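Local coordinates for diaminopimelate decarboxylase (Methanocaldococcus jannaschii, PDB 1TWI), which catalyses the pyridoxal-phosphate-dependent decarboxylation of meso-diaminopimelate to L-lysine, the last step of lysine biosynthesis by the diaminopimelate pathway, at residues E55-K60 against T274-K279; I97-N102 against K106-N111; I140-T145 against E151-A156; K191-A196 against V202-V207; P220-T225 against A268-N273. All coordinates share one frame; numbering follows the deposited sequence.

Contact 1. Residues E55-K60 against T274-K279; sequences EEETGK and TMLKYK
The carboxylate of Glu57 meets a methyl group across this contact: its OE1 lies 3.4 Å from Leu276 CD1, while OE2 is held by a salt bridge to Arg53, one turn back on the same helix. On the second segment the ring of Tyr278 has Thr274 O and Met275 O in plane at its edge, and its hydroxyl bonds to Asp230 on helix 219-237. Glu57 and Leu276 run across each other at about a right angle. The glutamate is extended beyond CG (chi2 177°), which brings its carboxylate out to the leucine. Thr58 adds a looser touch, with CG2 4.3 Å from Leu276 CD2. The two segments are the C-terminal ends of helices 37-58 and 264-276, which lead into the neighbouring strands 62-67 and 286-289 of the TIM barrel. At the first of these ends Gly59 takes up positive phi, and Thr58 OG1, hydrogen-bonded to Trp54 O one turn back, accepts from Lys60 N at 3.0 Å, an ST turn with a fairly straight bond (160°). The second end passes through a type I turn from Leu276 to Lys279. Leu276 also packs on Arg53 and Trp54 of the first helix, and Met284 lies against both Thr58 and Leu276.

Contact 2. Residues I97-N102 against K106-N111; sequences IAKLSN and KKIVFN
Apolar packing joins Ile108 to Ala98 and to the aliphatic part of Lys99, and a single methyl does the touching: Ile108 CD1 lies 4.0 Å from Ala98 CB and 3.8 Å from Lys99 CD. With CG1 anti to the carbonyl carbon (chi1 -66°) and chi2 near 180°, the isoleucine sends that methyl straight out to the helix. Lys99 and Ile108 cross obliquely. The lysine bends at chi2 and chi3, which lays its methylenes beside the isoleucine, while NZ goes on to a hydrogen bond with Ser105 in the connecting loop. Helix 92-100 here packs on the strand that follows it, within the beta-alpha-beta unit 86-89, 92-100, 108-110 of the TIM barrel; Val89 of the preceding strand touches both Ala98 and Ile108. Hydrogen bonds finish the helix. Ser101 OG donates to Ile97 O at 2.7 Å from above the carbonyl plane, 39° out of it, and also bonds to Thr77. Asn102, with positive phi, closes a Schellman motif in which its N reaches Lys99 O at 3.0 Å. Farther along 106-111, Asn111 belongs to the cofactor pocket: it touches pyridoxal phosphate, bonds to Asp88 and Glu290, and packs on Cys358 of the second subunit.

Contact 3. Residues I140-T145 against E151-A156; sequences ILINET and ETANVA
Ile142 sets its CG2 methyl between two residues of the following strand, 3.5 Å from Ala153 CB and 3.9 Å from Val155 CG1. The first of these distances is tighter than usual for two carbons, and marks where the helix lies close to the strand, 7.2 Å from Ile142 CA to Ala153 CA. The isoleucine's first torsion (chi1 -72°) puts CG2 anti to the backbone N and CG1 beside it, and from there both branches reach the strand; CD1, at the end of the longer one, comes to 4.0 Å from Val155 CG1. The side chains of Ile142 and Val155 lie alongside one another, pointing opposite ways. Ala153 and Val155, two positions apart, turn the same face of the strand toward the helix. Inside the helix, Thr145 OG1 donates to Leu141 O at 2.7 Å, while Thr145 N reaches the same oxygen from the opposite face of its plane. That hydroxyl also bonds to Lys117 of helix 117-125. The three apolar residues are buried in the beta-alpha-beta unit 130-133, 136-149, 153-160 of the barrel: Ile142 rests as well on Phe131 and Val133 of the strand before its helix, and Val155 on Val133 and on Val202 of the strand beyond.

Contact 4. Residues K191-A196 against V202-V207; sequences KAIKMA and VNVVGV
Ala196 is the small bump that fits between two valines of the strand. Its CB lies 3.8 Å from Val202 CG2 and 3.8 Å from Val204 CG2, so the hollow it enters is walled by one methyl from each. Val202 turns CG2 into the space between its own N and carbonyl carbon (chi1 -59°), and this methyl also comes 3.4 Å from Ala196 O. Val204 is turned differently, with CG1 anti to N (chi1 178°), which puts CG2 beside the N and against the alanine. One turn earlier, Ile193 reaches over with looser contacts from both branches: CG2 sits 4.4 Å from Val204 CG1 and CD1 4.4 Å from Val207 CG1. Helix 191-196 and strand 202-207 run at 136° to each other, with a closest approach of 9.1 Å between their axes; the alanine, near the chain reversal, makes the closer contacts. This is helix-on-sheet packing in the TIM barrel, where Ile193 and Ala196 also meet Phe157 of the adjoining strand and Ile193 and Val207 share Leu235 of helix 219-237. The side-chain contact is wholly aliphatic and thus holds by shape and burial. Its polar element is a water, hydrogen-bonded to Ala196 O and Val202 O, but with more acceptors around it than it has protons, so the two bonds may not both be made at once.

Contact 5. Residues P220-T225 against A268-N273; sequences PFIEET and ADAIIN
Ile222 lays its CG1 methylene against the methyl of Ala270, 3.7 Å from CG1 to Ala270 CB. The alanine, with nothing beyond CB, lets the two helices come close: 5.9 Å separates Ile222 CA from Ala270 CA. Ile222 has CG1 anti to its carbonyl carbon (chi1 -67°) and extends from there, so the middle of the branch, not its end, does the touching. Thr225, one turn on, makes the second meeting point. Its OG1 lies 3.7 Å from Ile271 CG1, the two side chains crossing at about a right angle, while its CG2 comes within 3.9 Å of Ile271 O. The threonine torsion (chi1 -58°) turns the hydroxyl back along its own helix, where OG1 donates to Phe221 O at 2.9 Å, tilted 33° from the carbonyl plane. Thr225 N reaches that same oxygen from the opposite face, so two donors grip one carbonyl. The hydroxyl is thereby satisfied within helix 220-225 while its flank packs on the isoleucine. Ile271 is buried. Helix 219-237 and helix 264-276 are neighbours on the outside of the TIM barrel. On the inner side Ile271 rests on Leu287 and Leu289 of strand 286-289 and on Leu247; on the far flank of helix 264-276, Ile272 turns away to Arg53 and Trp54 of helix 37-58.

From the N terminus, residues 55-60 open contact 1, whose partner 274-279 lies more than two hundred residues on; the other four contacts all fall within that loop, one after another, and none cross. Contact 2, contact 3 and contact 4 each close a short loop between a helix and the strand that follows it in the barrel. Contact 5 spans a longer one, joining two outer helices, and contact 1 brings helix 264-276 back to helix 37-58, where the barrel closes on itself. Contacts 3 and 4 touch through backbone bonds between strands 153-160 and 202-208; contacts 1 and 5 share helix 264-276, where Thr225 packs on Thr274 and Met275.

Contact 1. Residues E55-K60 against T274-K279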
# COMPACT_ATOMS: atom_id res chain seq x y z
N GLU A 55 17.74 6.39 34.23
CA GLU A 55 17.86 5.38 35.30
C GLU A 55 18.91 5.80 36.31
O GLU A 55 18.72 5.60 37.50
CB GLU A 55 18.26 3.99 34.73
CG GLU A 55 18.99 2.99 35.75
CD GLU A 55 20.46 2.49 35.33
OE1 GLU A 55 21.46 2.76 36.08
OE2 GLU A 55 20.64 1.83 34.27
N GLU A 56 20.00 6.38 35.84
CA GLU A 56 21.09 6.81 36.72
C GLU A 56 20.64 7.85 37.72
O GLU A 56 21.00 7.80 38.89
CB GLU A 56 22.24 7.41 35.91
CG GLU A 56 22.96 6.40 35.04
CD GLU A 56 23.95 7.02 34.08
OE1 GLU A 56 23.98 8.27 33.94
OE2 GLU A 56 24.70 6.22 33.45
N GLU A 57 19.87 8.82 37.25
CA GLU A 57 19.46 9.89 38.14
C GLU A 57 18.18 9.73 38.92
O GLU A 57 18.05 10.36 39.96
CB GLU A 57 19.40 11.20 37.35
CG GLU A 57 20.75 11.99 37.37
CD GLU A 57 20.67 13.24 36.54
OE1 GLU A 57 19.67 13.97 36.71
OE2 GLU A 57 21.59 13.51 35.70
N THR A 58 17.24 8.90 38.44
CA THR A 58 15.94 8.72 39.09
C THR A 58 15.77 7.33 39.74
O THR A 58 14.87 7.10 40.52
CB THR A 58 14.75 8.85 38.02
OG1 THR A 58 14.80 7.70 37.15
CG2 THR A 58 14.88 10.11 37.18
N GLY A 59 16.64 6.38 39.41
CA GLY A 59 16.44 5.05 39.96
C GLY A 59 15.26 4.33 39.27
O GLY A 59 14.98 3.18 39.57
N LYS A 60 14.57 4.98 38.34
CA LYS A 60 13.45 4.31 37.65
C LYS A 60 13.89 3.58 36.39
O LYS A 60 15.05 3.63 36.00
CB LYS A 60 12.36 5.34 37.34
CG LYS A 60 11.75 5.92 38.63
CD LYS A 60 11.26 4.77 39.50
CE LYS A 60 9.83 4.85 39.97
NZ LYS A 60 9.71 5.66 41.24
N THR A 274 13.48 18.30 30.67
CA THR A 274 12.14 18.82 30.84
C THR A 274 11.46 18.06 31.97
O THR A 274 10.89 18.70 32.88
CB THR A 274 11.28 18.72 29.57
OG1 THR A 274 11.80 19.61 28.59
CG2 THR A 274 9.83 19.16 29.88
N MET A 275 11.48 16.73 31.94
CA MET A 275 10.81 15.97 33.00
C MET A 275 11.36 16.25 34.41
O MET A 275 10.59 16.26 35.38
CB MET A 275 10.89 14.44 32.76
CG MET A 275 10.12 13.99 31.49
SD MET A 275 10.37 12.27 31.15
CE MET A 275 9.24 11.65 32.42
N LEU A 276 12.67 16.47 34.54
CA LEU A 276 13.23 16.74 35.88
C LEU A 276 12.78 18.07 36.50
O LEU A 276 12.92 18.25 37.69
CB LEU A 276 14.75 16.67 35.87
CG LEU A 276 15.30 15.26 35.64
CD1 LEU A 276 16.82 15.34 35.54
CD2 LEU A 276 14.93 14.35 36.79
N LYS A 277 12.21 18.99 35.71
CA LYS A 277 11.68 20.24 36.23
C LYS A 277 10.50 19.95 37.15
O LYS A 277 10.11 20.81 37.97
CB LYS A 277 11.12 21.11 35.09
CG LYS A 277 12.22 21.71 34.21
CD LYS A 277 11.69 22.31 32.92
CE LYS A 277 12.84 22.99 32.21
NZ LYS A 277 12.34 23.88 31.11
N TYR A 278 9.92 18.76 37.01
CA TYR A 278 8.70 18.44 37.79
C TYR A 278 8.90 17.59 39.02
O TYR A 278 7.91 17.24 39.69
CB TYR A 278 7.66 17.73 36.90
CG TYR A 278 7.24 18.53 35.69
CD1 TYR A 278 8.06 18.65 34.58
CD2 TYR A 278 5.99 19.16 35.66
CE1 TYR A 278 7.67 19.40 33.46
CE2 TYR A 278 5.58 19.91 34.55
CZ TYR A 278 6.42 20.03 33.45
OH TYR A 278 5.98 20.80 32.38
N LYS A 279 10.18 17.27 39.32
CA LYS A 279 10.54 16.40 40.43
C LYS A 279 10.09 16.84 41.81
O LYS A 279 10.08 16.03 42.73
CB LYS A 279 12.04 16.14 40.48
CG LYS A 279 12.85 17.34 40.91
CD LYS A 279 14.12 16.90 41.59
CE LYS A 279 15.36 17.21 40.79
NZ LYS A 279 16.55 17.14 41.76

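Contact 2. Residues I97-N102 against K106-N111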
# COMPACT_ATOMS: atom_id res chain seq x y z
N ILE A 97 3.71 -11.91 17.37
CA ILE A 97 5.12 -11.89 16.97
C ILE A 97 6.05 -11.48 18.16
O ILE A 97 7.14 -12.07 18.33
CB ILE A 97 5.33 -10.93 15.74
CG1 ILE A 97 4.70 -11.54 14.49
CG2 ILE A 97 6.79 -10.71 15.48
CD1 ILE A 97 4.49 -10.45 13.40
N ALA A 98 5.66 -10.48 18.96
CA ALA A 98 6.52 -10.08 20.09
C ALA A 98 6.73 -11.23 21.05
O ALA A 98 7.86 -11.46 21.52
CB ALA A 98 5.92 -8.84 20.87
N LYS A 99 5.64 -11.95 21.37
CA LYS A 99 5.75 -13.09 22.29
C LYS A 99 6.56 -14.20 21.64
O LYS A 99 7.40 -14.77 22.32
CB LYS A 99 4.37 -13.62 22.71
CG LYS A 99 3.53 -12.65 23.51
CD LYS A 99 4.18 -12.32 24.82
CE LYS A 99 3.93 -13.43 25.88
NZ LYS A 99 4.55 -13.11 27.21
N LEU A 100 6.35 -14.50 20.35
CA LEU A 100 7.18 -15.52 19.72
C LEU A 100 8.64 -15.03 19.60
O LEU A 100 9.56 -15.81 19.39
CB LEU A 100 6.67 -15.91 18.33
CG LEU A 100 5.37 -16.76 18.40
CD1 LEU A 100 5.04 -17.32 16.98
CD2 LEU A 100 5.54 -17.93 19.43
N SER A 101 8.87 -13.73 19.77
CA SER A 101 10.26 -13.24 19.64
C SER A 101 10.95 -13.22 21.02
O SER A 101 12.10 -12.81 21.13
CB SER A 101 10.25 -11.83 19.07
OG SER A 101 9.78 -11.84 17.73
N ASN A 102 10.20 -13.63 22.03
CA ASN A 102 10.65 -13.68 23.40
C ASN A 102 10.84 -12.34 24.11
O ASN A 102 11.69 -12.23 25.03
CB ASN A 102 11.97 -14.49 23.49
CG ASN A 102 12.04 -15.33 24.74
OD1 ASN A 102 11.03 -15.90 25.17
ND2 ASN A 102 13.24 -15.44 25.32
N LYS A 106 6.62 -7.64 30.49
CA LYS A 106 6.65 -6.35 31.14
C LYS A 106 7.30 -5.29 30.28
O LYS A 106 7.44 -4.18 30.75
CB LYS A 106 7.39 -6.41 32.49
CG LYS A 106 6.52 -6.86 33.65
CD LYS A 106 5.06 -6.29 33.62
CE LYS A 106 4.13 -7.35 33.02
NZ LYS A 106 2.74 -6.87 33.03
N LYS A 107 7.76 -5.64 29.07
CA LYS A 107 8.32 -4.62 28.17
C LYS A 107 7.42 -4.51 26.94
O LYS A 107 7.86 -4.06 25.89
CB LYS A 107 9.75 -4.97 27.72
CG LYS A 107 10.77 -4.94 28.86
CD LYS A 107 12.20 -5.31 28.34
CE LYS A 107 13.31 -5.06 29.41
NZ LYS A 107 14.66 -5.41 28.87
N ILE A 108 6.18 -4.96 27.05
CA ILE A 108 5.27 -4.86 25.91
C ILE A 108 4.12 -3.90 26.22
O ILE A 108 3.44 -4.07 27.25
CB ILE A 108 4.68 -6.26 25.56
CG1 ILE A 108 5.82 -7.19 25.06
CG2 ILE A 108 3.66 -6.15 24.39
CD1 ILE A 108 5.37 -8.67 24.78
N VAL A 109 3.91 -2.90 25.35
CA VAL A 109 2.76 -1.99 25.51
C VAL A 109 1.93 -2.15 24.24
O VAL A 109 2.46 -2.37 23.14
CB VAL A 109 3.15 -0.46 25.72
CG1 VAL A 109 3.83 -0.31 27.16
CG2 VAL A 109 4.11 0.02 24.63
N PHE A 110 0.62 -2.07 24.41
CA PHE A 110 -0.32 -2.29 23.29
C PHE A 110 -1.08 -0.98 22.95
O PHE A 110 -1.83 -0.47 23.76
CB PHE A 110 -1.32 -3.40 23.75
CG PHE A 110 -2.09 -4.07 22.62
CD1 PHE A 110 -2.31 -3.41 21.41
CD2 PHE A 110 -2.64 -5.34 22.81
CE1 PHE A 110 -3.09 -3.99 20.38
CE2 PHE A 110 -3.41 -5.94 21.81
CZ PHE A 110 -3.65 -5.26 20.58
N ASN A 111 -0.81 -0.42 21.77
CA ASN A 111 -1.48 0.80 21.28
C ASN A 111 -2.54 0.41 20.27
O ASN A 111 -2.49 -0.68 19.71
CB ASN A 111 -0.46 1.69 20.52
CG ASN A 111 0.40 2.48 21.44
OD1 ASN A 111 -0.12 3.25 22.22
ND2 ASN A 111 1.73 2.28 21.39

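Contact 3. Residues I140-T145 against E151-A156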
# COMPACT_ATOMS: atom_id res chain seq x y z
N ILE A 140 -13.81 0.59 28.94
CA ILE A 140 -14.98 -0.22 29.37
C ILE A 140 -14.83 -1.67 28.88
O ILE A 140 -14.98 -2.63 29.66
CB ILE A 140 -16.33 0.46 28.88
CG1 ILE A 140 -16.50 1.82 29.60
CG2 ILE A 140 -17.60 -0.47 29.16
CD1 ILE A 140 -17.67 2.63 29.09
N LEU A 141 -14.44 -1.85 27.62
CA LEU A 141 -14.28 -3.20 27.11
C LEU A 141 -13.17 -3.94 27.82
O LEU A 141 -13.28 -5.15 28.13
CB LEU A 141 -14.04 -3.14 25.58
CG LEU A 141 -13.64 -4.50 24.95
CD1 LEU A 141 -14.80 -5.51 25.06
CD2 LEU A 141 -13.32 -4.26 23.45
N ILE A 142 -12.07 -3.25 28.12
CA ILE A 142 -10.98 -3.94 28.81
C ILE A 142 -11.41 -4.37 30.23
O ILE A 142 -11.10 -5.50 30.68
CB ILE A 142 -9.72 -3.01 28.96
CG1 ILE A 142 -9.04 -2.84 27.57
CG2 ILE A 142 -8.75 -3.58 29.97
CD1 ILE A 142 -7.99 -1.64 27.55
N ASN A 143 -12.09 -3.48 30.95
CA ASN A 143 -12.50 -3.81 32.33
C ASN A 143 -13.52 -5.00 32.27
O ASN A 143 -13.46 -5.92 33.08
CB ASN A 143 -13.14 -2.57 32.98
CG ASN A 143 -13.60 -2.81 34.38
OD1 ASN A 143 -14.80 -2.73 34.64
ND2 ASN A 143 -12.68 -3.10 35.30
N GLU A 144 -14.45 -4.96 31.31
CA GLU A 144 -15.44 -6.05 31.18
C GLU A 144 -14.73 -7.37 30.82
O GLU A 144 -15.07 -8.44 31.33
CB GLU A 144 -16.48 -5.71 30.11
CG GLU A 144 -17.58 -4.71 30.55
CD GLU A 144 -18.34 -4.13 29.33
OE1 GLU A 144 -19.25 -3.27 29.51
OE2 GLU A 144 -18.01 -4.54 28.18
N THR A 145 -13.74 -7.32 29.93
CA THR A 145 -13.03 -8.53 29.52
C THR A 145 -12.17 -9.10 30.65
O THR A 145 -12.12 -10.33 30.90
CB THR A 145 -12.18 -8.23 28.27
OG1 THR A 145 -13.07 -7.73 27.26
CG2 THR A 145 -11.47 -9.47 27.78
N GLU A 151 -9.29 -11.65 35.94
CA GLU A 151 -7.96 -11.05 36.03
C GLU A 151 -8.03 -9.52 36.20
O GLU A 151 -9.12 -8.95 36.21
CB GLU A 151 -7.21 -11.37 34.73
CG GLU A 151 -6.81 -12.83 34.58
CD GLU A 151 -5.85 -13.30 35.68
OE1 GLU A 151 -5.00 -12.50 36.12
OE2 GLU A 151 -5.95 -14.46 36.10
N THR A 152 -6.88 -8.85 36.32
CA THR A 152 -6.84 -7.39 36.42
C THR A 152 -5.93 -6.89 35.29
O THR A 152 -4.75 -7.25 35.27
CB THR A 152 -6.26 -6.92 37.78
OG1 THR A 152 -7.11 -7.39 38.83
CG2 THR A 152 -6.24 -5.35 37.86
N ALA A 153 -6.44 -6.09 34.33
CA ALA A 153 -5.60 -5.57 33.23
C ALA A 153 -4.86 -4.29 33.63
O ALA A 153 -5.41 -3.45 34.33
CB ALA A 153 -6.48 -5.25 31.99
N ASN A 154 -3.62 -4.14 33.17
CA ASN A 154 -2.86 -2.94 33.45
C ASN A 154 -3.25 -1.94 32.37
O ASN A 154 -3.23 -2.30 31.20
CB ASN A 154 -1.36 -3.27 33.33
CG ASN A 154 -0.93 -4.23 34.44
OD1 ASN A 154 -1.29 -4.00 35.59
ND2 ASN A 154 -0.21 -5.30 34.09
N VAL A 155 -3.64 -0.71 32.75
CA VAL A 155 -4.01 0.28 31.75
C VAL A 155 -3.24 1.59 31.89
O VAL A 155 -3.09 2.09 33.01
CB VAL A 155 -5.55 0.62 31.70
CG1 VAL A 155 -6.39 -0.63 31.09
CG2 VAL A 155 -6.08 0.97 33.11
N ALA A 156 -2.73 2.07 30.75
CA ALA A 156 -2.07 3.36 30.63
C ALA A 156 -3.10 4.13 29.76
O ALA A 156 -4.04 3.54 29.22
CB ALA A 156 -0.70 3.21 29.91

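Contact 4. Residues K191-A196 against V202-V207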
# COMPACT_ATOMS: atom_id res chain seq x y z
N LYS A 191 -11.52 12.34 32.91
CA LYS A 191 -12.74 11.53 33.13
C LYS A 191 -12.43 10.02 32.96
O LYS A 191 -12.84 9.19 33.79
CB LYS A 191 -13.82 11.95 32.14
CG LYS A 191 -15.16 11.20 32.21
CD LYS A 191 -16.05 11.82 31.11
CE LYS A 191 -16.95 10.77 30.46
NZ LYS A 191 -18.20 10.49 31.19
N ALA A 192 -11.68 9.67 31.91
CA ALA A 192 -11.35 8.27 31.68
C ALA A 192 -10.53 7.68 32.82
O ALA A 192 -10.79 6.55 33.29
CB ALA A 192 -10.59 8.10 30.32
N ILE A 193 -9.52 8.40 33.27
CA ILE A 193 -8.70 7.87 34.33
C ILE A 193 -9.48 7.77 35.65
O ILE A 193 -9.28 6.82 36.42
CB ILE A 193 -7.40 8.74 34.51
CG1 ILE A 193 -6.52 8.57 33.26
CG2 ILE A 193 -6.66 8.37 35.82
CD1 ILE A 193 -5.39 9.52 33.21
N LYS A 194 -10.35 8.75 35.94
CA LYS A 194 -11.10 8.64 37.20
C LYS A 194 -12.09 7.45 37.10
O LYS A 194 -12.32 6.75 38.09
CB LYS A 194 -11.83 9.98 37.47
CG LYS A 194 -10.89 10.97 38.17
CD LYS A 194 -11.59 12.28 38.51
CE LYS A 194 -10.67 13.09 39.39
NZ LYS A 194 -11.35 14.32 39.93
N MET A 195 -12.64 7.23 35.90
CA MET A 195 -13.51 6.06 35.68
C MET A 195 -12.73 4.79 35.94
O MET A 195 -13.21 3.86 36.62
CB MET A 195 -14.04 6.03 34.23
CG MET A 195 -15.09 7.10 33.95
SD MET A 195 -15.87 6.88 32.31
CE MET A 195 -15.89 5.02 32.18
N ALA A 196 -11.50 4.70 35.41
CA ALA A 196 -10.73 3.49 35.61
C ALA A 196 -10.43 3.24 37.08
O ALA A 196 -10.35 2.10 37.51
CB ALA A 196 -9.37 3.55 34.82
N VAL A 202 -9.18 -3.14 36.51
CA VAL A 202 -8.07 -2.54 35.76
C VAL A 202 -7.21 -1.87 36.83
O VAL A 202 -7.70 -1.55 37.91
CB VAL A 202 -8.52 -1.47 34.67
CG1 VAL A 202 -9.47 -2.14 33.62
CG2 VAL A 202 -9.22 -0.24 35.33
N ASN A 203 -5.94 -1.69 36.49
CA ASN A 203 -4.93 -1.12 37.33
C ASN A 203 -4.26 -0.01 36.50
O ASN A 203 -3.60 -0.32 35.49
CB ASN A 203 -3.93 -2.23 37.68
CG ASN A 203 -2.70 -1.72 38.39
OD1 ASN A 203 -1.57 -1.95 37.93
ND2 ASN A 203 -2.90 -1.05 39.50
N VAL A 204 -4.43 1.23 36.95
CA VAL A 204 -3.89 2.45 36.30
C VAL A 204 -2.39 2.50 36.48
O VAL A 204 -1.94 2.63 37.63
CB VAL A 204 -4.53 3.74 36.91
CG1 VAL A 204 -3.91 5.00 36.24
CG2 VAL A 204 -6.05 3.75 36.65
N VAL A 205 -1.62 2.42 35.40
CA VAL A 205 -0.15 2.44 35.51
C VAL A 205 0.60 3.56 34.71
O VAL A 205 1.80 3.69 34.83
CB VAL A 205 0.54 1.10 35.03
CG1 VAL A 205 0.15 -0.09 35.92
CG2 VAL A 205 0.19 0.84 33.56
N GLY A 206 -0.08 4.35 33.89
CA GLY A 206 0.68 5.38 33.19
C GLY A 206 -0.10 6.22 32.20
O GLY A 206 -1.34 6.06 32.06
N VAL A 207 0.60 7.15 31.55
CA VAL A 207 -0.01 7.97 30.49
C VAL A 207 0.96 7.80 29.28
O VAL A 207 2.15 7.55 29.46
CB VAL A 207 -0.09 9.47 30.91
CG1 VAL A 207 -1.14 9.67 32.07
CG2 VAL A 207 1.28 9.93 31.37
O HOH W 1 -8.50 0.82 39.06

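Contact 5. Residues P220-T225 against A268-N273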
# COMPACT_ATOMS: atom_id res chain seq x y z
N PRO A 220 8.97 20.05 18.96
CA PRO A 220 7.68 19.37 19.21
C PRO A 220 7.78 18.39 20.41
O PRO A 220 6.84 18.23 21.22
CB PRO A 220 7.41 18.61 17.91
CG PRO A 220 8.27 19.29 16.89
CD PRO A 220 9.49 19.74 17.63
N PHE A 221 8.93 17.74 20.52
CA PHE A 221 9.15 16.80 21.62
C PHE A 221 9.22 17.51 22.97
O PHE A 221 8.68 17.01 23.97
CB PHE A 221 10.41 15.97 21.41
CG PHE A 221 10.32 15.06 20.22
CD1 PHE A 221 9.43 13.99 20.23
CD2 PHE A 221 11.04 15.32 19.09
CE1 PHE A 221 9.26 13.20 19.12
CE2 PHE A 221 10.90 14.52 17.93
CZ PHE A 221 10.01 13.47 17.95
N ILE A 222 9.93 18.63 23.02
CA ILE A 222 9.99 19.38 24.28
C ILE A 222 8.53 19.79 24.66
O ILE A 222 8.11 19.61 25.79
CB ILE A 222 10.84 20.71 24.09
CG1 ILE A 222 12.30 20.39 23.84
CG2 ILE A 222 10.75 21.57 25.35
CD1 ILE A 222 13.14 21.58 23.26
N GLU A 223 7.77 20.32 23.71
CA GLU A 223 6.40 20.77 24.02
C GLU A 223 5.51 19.58 24.45
O GLU A 223 4.70 19.70 25.36
CB GLU A 223 5.80 21.49 22.80
CG GLU A 223 4.35 21.97 22.99
CD GLU A 223 4.21 23.12 23.99
OE1 GLU A 223 5.25 23.72 24.42
OE2 GLU A 223 3.05 23.44 24.32
N GLU A 224 5.65 18.45 23.76
CA GLU A 224 4.92 17.24 24.17
C GLU A 224 5.31 16.90 25.61
O GLU A 224 4.46 16.63 26.47
CB GLU A 224 5.32 16.03 23.27
CG GLU A 224 4.83 14.65 23.84
CD GLU A 224 5.49 13.42 23.19
OE1 GLU A 224 6.53 13.58 22.46
OE2 GLU A 224 5.01 12.29 23.43
N THR A 225 6.61 16.93 25.91
CA THR A 225 7.01 16.52 27.26
C THR A 225 6.47 17.46 28.34
O THR A 225 5.97 17.00 29.39
CB THR A 225 8.57 16.42 27.36
OG1 THR A 225 9.05 15.49 26.37
CG2 THR A 225 8.97 15.89 28.68
N ALA A 268 17.18 13.07 24.25
CA ALA A 268 17.28 12.80 25.68
C ALA A 268 17.59 14.07 26.46
O ALA A 268 17.03 14.28 27.52
CB ALA A 268 18.35 11.77 25.95
N ASP A 269 18.47 14.92 25.94
CA ASP A 269 18.76 16.14 26.68
C ASP A 269 17.44 16.88 26.85
O ASP A 269 17.10 17.37 27.96
CB ASP A 269 19.73 17.05 25.92
CG ASP A 269 21.14 16.51 25.90
OD1 ASP A 269 21.45 15.72 26.82
OD2 ASP A 269 21.93 16.87 24.97
N ALA A 270 16.69 16.96 25.77
CA ALA A 270 15.41 17.65 25.78
C ALA A 270 14.34 17.03 26.70
O ALA A 270 13.69 17.72 27.54
CB ALA A 270 14.89 17.76 24.32
N ILE A 271 14.12 15.73 26.55
CA ILE A 271 13.13 15.06 27.39
C ILE A 271 13.50 15.04 28.87
O ILE A 271 12.69 15.41 29.74
CB ILE A 271 12.87 13.58 26.90
CG1 ILE A 271 12.13 13.63 25.55
CG2 ILE A 271 12.03 12.82 27.95
CD1 ILE A 271 11.89 12.27 24.91
N ILE A 272 14.72 14.61 29.16
CA ILE A 272 15.13 14.44 30.53
C ILE A 272 15.18 15.75 31.31
O ILE A 272 14.65 15.83 32.44
CB ILE A 272 16.49 13.65 30.59
CG1 ILE A 272 16.28 12.23 30.08
CG2 ILE A 272 17.06 13.62 32.03
CD1 ILE A 272 17.64 11.47 29.92
N ASN A 273 15.78 16.78 30.73
CA ASN A 273 15.83 18.07 31.42
C ASN A 273 14.40 18.63 31.58
O ASN A 273 14.10 19.33 32.53
CB ASN A 273 16.77 19.06 30.69
CG ASN A 273 18.27 18.61 30.79
OD1 ASN A 273 18.75 18.27 31.90
ND2 ASN A 273 18.99 18.59 29.65